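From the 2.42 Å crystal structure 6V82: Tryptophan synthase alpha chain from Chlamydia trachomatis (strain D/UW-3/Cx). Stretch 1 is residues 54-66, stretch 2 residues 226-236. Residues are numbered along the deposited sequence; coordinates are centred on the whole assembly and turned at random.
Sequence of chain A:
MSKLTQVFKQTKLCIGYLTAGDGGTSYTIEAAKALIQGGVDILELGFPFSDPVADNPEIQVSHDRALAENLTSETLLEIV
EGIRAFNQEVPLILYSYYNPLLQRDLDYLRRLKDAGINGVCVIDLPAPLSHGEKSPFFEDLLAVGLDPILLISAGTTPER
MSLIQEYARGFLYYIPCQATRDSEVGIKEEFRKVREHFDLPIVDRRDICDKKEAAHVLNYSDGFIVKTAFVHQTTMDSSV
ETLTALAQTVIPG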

# COMPACT_ATOMS: atom_id res chain seq x y z
N ALA A 54 26.74 5.15 23.21
CA ALA A 54 27.07 4.46 24.46
C ALA A 54 26.89 5.33 25.69
O ALA A 54 27.27 4.89 26.79
CB ALA A 54 28.51 3.95 24.42
N ASP A 55 26.35 6.53 25.56
CA ASP A 55 26.13 7.41 26.69
C ASP A 55 24.64 7.61 26.93
O ASP A 55 23.82 7.45 26.03
CB ASP A 55 26.83 8.74 26.45
CG ASP A 55 28.33 8.65 26.70
OD1 ASP A 55 28.75 8.68 27.88
OD2 ASP A 55 29.11 8.51 25.73
N ASN A 56 24.29 7.93 28.17
CA ASN A 56 22.89 8.09 28.51
C ASN A 56 22.37 9.41 27.92
O ASN A 56 23.16 10.29 27.55
CB ASN A 56 22.69 8.01 30.02
CG ASN A 56 22.93 9.32 30.72
OD1 ASN A 56 22.02 10.12 30.88
ND2 ASN A 56 24.16 9.53 31.14
N PRO A 57 21.05 9.56 27.79
CA PRO A 57 20.51 10.73 27.06
C PRO A 57 20.99 12.08 27.58
O PRO A 57 21.18 13.01 26.79
CB PRO A 57 18.99 10.56 27.25
CG PRO A 57 18.80 9.11 27.47
CD PRO A 57 19.98 8.65 28.24
N GLU A 58 21.16 12.22 28.90
CA GLU A 58 21.65 13.47 29.47
C GLU A 58 22.96 13.88 28.81
O GLU A 58 23.15 15.04 28.44
CB GLU A 58 21.84 13.31 30.98
CG GLU A 58 20.65 13.71 31.83
CD GLU A 58 20.77 15.13 32.34
OE1 GLU A 58 19.74 15.71 32.74
OE2 GLU A 58 21.90 15.67 32.35
N ILE A 59 23.87 12.92 28.67
CA ILE A 59 25.17 13.20 28.09
C ILE A 59 25.05 13.38 26.58
O ILE A 59 25.80 14.16 25.98
CB ILE A 59 26.14 12.08 28.49
CG1 ILE A 59 26.17 11.97 30.02
CG2 ILE A 59 27.53 12.35 27.96
CD1 ILE A 59 26.41 13.29 30.74
N GLN A 60 24.12 12.66 25.95
CA GLN A 60 23.87 12.85 24.53
C GLN A 60 23.50 14.30 24.24
O GLN A 60 24.11 14.95 23.38
CB GLN A 60 22.78 11.88 24.05
CG GLN A 60 22.70 11.69 22.54
CD GLN A 60 22.50 10.22 22.13
OE1 GLN A 60 22.90 9.81 21.03
NE2 GLN A 60 21.87 9.44 23.00
N VAL A 61 22.52 14.85 24.98
CA VAL A 61 22.10 16.24 24.78
C VAL A 61 23.23 17.21 25.12
O VAL A 61 23.36 18.28 24.49
CB VAL A 61 20.83 16.51 25.61
CG1 VAL A 61 20.52 17.99 25.64
CG2 VAL A 61 19.67 15.76 25.01
N SER A 62 24.06 16.88 26.11
CA SER A 62 25.24 17.69 26.41
C SER A 62 26.19 17.75 25.21
O SER A 62 26.66 18.82 24.83
CB SER A 62 25.96 17.11 27.64
OG SER A 62 27.16 17.82 27.92
N HIS A 63 26.49 16.60 24.62
CA HIS A 63 27.30 16.58 23.41
C HIS A 63 26.67 17.43 22.30
O HIS A 63 27.38 18.20 21.62
CB HIS A 63 27.50 15.14 22.94
CG HIS A 63 28.44 14.34 23.79
ND1 HIS A 63 29.12 13.24 23.32
CD2 HIS A 63 28.82 14.49 25.08
CE1 HIS A 63 29.88 12.74 24.28
NE2 HIS A 63 29.71 13.48 25.37
N ASP A 64 25.35 17.33 22.11
CA ASP A 64 24.68 18.16 21.11
C ASP A 64 24.94 19.64 21.37
O ASP A 64 25.25 20.39 20.44
CB ASP A 64 23.16 17.89 21.09
CG ASP A 64 22.80 16.48 20.61
OD1 ASP A 64 23.72 15.71 20.23
OD2 ASP A 64 21.59 16.13 20.63
N ARG A 65 24.84 20.08 22.64
CA ARG A 65 25.05 21.49 22.96
C ARG A 65 26.48 21.92 22.65
O ARG A 65 26.71 22.99 22.07
CB ARG A 65 24.73 21.77 24.43
CG ARG A 65 23.25 21.77 24.78
CD ARG A 65 23.00 22.33 26.18
NE ARG A 65 23.78 21.64 27.20
CZ ARG A 65 23.31 20.64 27.94
NH1 ARG A 65 22.05 20.22 27.80
NH2 ARG A 65 24.11 20.06 28.84
N ALA A 66 27.46 21.10 23.02
CA ALA A 66 28.85 21.47 22.83
C ALA A 66 29.19 21.63 21.35
O ALA A 66 29.90 22.57 20.96
CB ALA A 66 29.75 20.42 23.49
N VAL A 226 31.53 10.60 39.10
CA VAL A 226 30.29 11.37 38.99
C VAL A 226 30.15 11.72 37.51
O VAL A 226 30.75 12.68 37.03
CB VAL A 226 30.34 12.63 39.86
CG1 VAL A 226 29.06 13.42 39.70
CG2 VAL A 226 30.62 12.28 41.31
N LYS A 227 29.36 10.93 36.79
CA LYS A 227 29.24 11.09 35.34
C LYS A 227 28.16 12.10 34.95
O LYS A 227 28.41 12.98 34.12
CB LYS A 227 28.94 9.74 34.69
CG LYS A 227 28.75 9.80 33.17
CD LYS A 227 30.03 10.30 32.50
CE LYS A 227 29.85 10.44 30.98
NZ LYS A 227 29.79 9.14 30.24
N THR A 228 26.97 11.98 35.52
CA THR A 228 25.81 12.78 35.13
C THR A 228 25.65 14.06 35.97
O THR A 228 25.32 15.12 35.42
CB THR A 228 24.53 11.94 35.23
OG1 THR A 228 24.55 10.92 34.22
CG2 THR A 228 23.28 12.79 35.06
N ALA A 229 25.89 13.99 37.29
CA ALA A 229 25.37 15.02 38.19
C ALA A 229 25.87 16.41 37.82
O ALA A 229 25.08 17.36 37.78
CB ALA A 229 25.72 14.68 39.64
N PHE A 230 27.17 16.55 37.54
CA PHE A 230 27.75 17.85 37.21
C PHE A 230 27.14 18.41 35.93
O PHE A 230 26.73 19.58 35.88
CB PHE A 230 29.27 17.74 37.08
CG PHE A 230 29.96 17.39 38.38
CD1 PHE A 230 29.60 18.01 39.57
CD2 PHE A 230 30.97 16.44 38.41
CE1 PHE A 230 30.24 17.69 40.76
CE2 PHE A 230 31.61 16.11 39.60
CZ PHE A 230 31.24 16.74 40.78
N VAL A 231 27.09 17.60 34.87
CA VAL A 231 26.49 18.04 33.61
C VAL A 231 25.05 18.47 33.84
O VAL A 231 24.62 19.55 33.40
CB VAL A 231 26.59 16.93 32.55
CG1 VAL A 231 25.67 17.22 31.36
CG2 VAL A 231 28.03 16.76 32.09
N HIS A 232 24.29 17.65 34.54
CA HIS A 232 22.89 17.97 34.80
C HIS A 232 22.77 19.29 35.57
O HIS A 232 21.86 20.08 35.30
CB HIS A 232 22.23 16.83 35.56
CG HIS A 232 20.84 17.12 35.99
ND1 HIS A 232 19.75 16.86 35.19
CD2 HIS A 232 20.35 17.66 37.13
CE1 HIS A 232 18.64 17.22 35.82
NE2 HIS A 232 18.98 17.71 37.00
N GLN A 233 23.68 19.54 36.50
CA GLN A 233 23.63 20.77 37.28
C GLN A 233 23.85 22.00 36.40
O GLN A 233 23.24 23.04 36.64
CB GLN A 233 24.64 20.71 38.43
CG GLN A 233 24.76 21.98 39.25
CD GLN A 233 23.41 22.49 39.77
OE1 GLN A 233 22.48 21.72 40.01
NE2 GLN A 233 23.30 23.81 39.93
N THR A 234 24.70 21.90 35.37
CA THR A 234 24.89 23.06 34.51
C THR A 234 23.60 23.42 33.77
O THR A 234 23.44 24.56 33.34
CB THR A 234 26.04 22.85 33.51
OG1 THR A 234 25.67 21.89 32.51
CG2 THR A 234 27.32 22.38 34.21
N THR A 235 22.67 22.48 33.65
CA THR A 235 21.38 22.78 33.05
C THR A 235 20.35 23.33 34.04
O THR A 235 19.37 23.94 33.61
CB THR A 235 20.79 21.53 32.37
OG1 THR A 235 20.32 20.62 33.38
CG2 THR A 235 21.84 20.84 31.50
N MET A 236 20.55 23.10 35.34
CA MET A 236 19.65 23.67 36.35
C MET A 236 20.01 25.13 36.62
O MET A 236 19.17 26.03 36.49
CB MET A 236 19.73 22.86 37.64
CG MET A 236 19.17 21.46 37.55
SD MET A 236 17.37 21.45 37.45
CE MET A 236 16.90 22.09 39.06

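Two helices, 57-66 and a second helix that carries Val-231 and His-232, meet at 60° with their axes 10.0 Å apart at closest approach. Together the stretches bury 460 Å². Polar contacts join them at three places, with an apolar patch alongside.

Lys-227 NZ donates to Asp-55 OD1 at 2.6 Å, and the pair forms a salt bridge. The CA-to-CB bond of Asp-55 points sideways, but chi1 near -78° brings its carboxylate to the lysine. Asp-55 is buried, so its charge needs partners; OD2 is hydrogen-bonded elsewhere in the structure.

Asn-56 is the N-cap of the first helix. Its OD1 accepts from Glu-58 N at 3.0 Å, satisfying a backbone NH that has no carbonyl a turn earlier in the helix. The amide's other end faces the second stretch. There Asn-56 ND2 donates weakly to Thr-228 OG1, at 3.4 Å and 131°; that OG1 is also hydrogen-bonded elsewhere in the structure. An asparagine serves both ends because its amide carries an acceptor and a donor.

His-232 ND1 donates to Glu-58 OE1 at 2.7 Å and 176°, a nearly straight bond. The oxygen lies at the ring edge, near the ring plane, where the ND1 proton points. Glu-58 OE2 has no hydrogen bond to the second stretch; it lies 4.2 Å from Val-231 CG1.

Val-231 anchors the apolar patch. Its CG1 is 4.0 Å from Ile-59 CD1 and 3.7 Å from Ser-62 CB. Both branched residues are buried and point toward the opposing stretch. Ile-59 CG1 also packs 4.1 Å from Lys-227 CE, so the lysine contributes aliphatic contact as well as charge. Ser-62 OG is hydrogen-bonded elsewhere.

Arg-65 NH2 lies 3.6 Å from Thr-235 CG2. Arg-65 makes no hydrogen bond to the second stretch; its NE and NH2 are satisfied elsewhere. Thr-235 OG1 donates to His-232 O at 2.5 Å, within its own stretch.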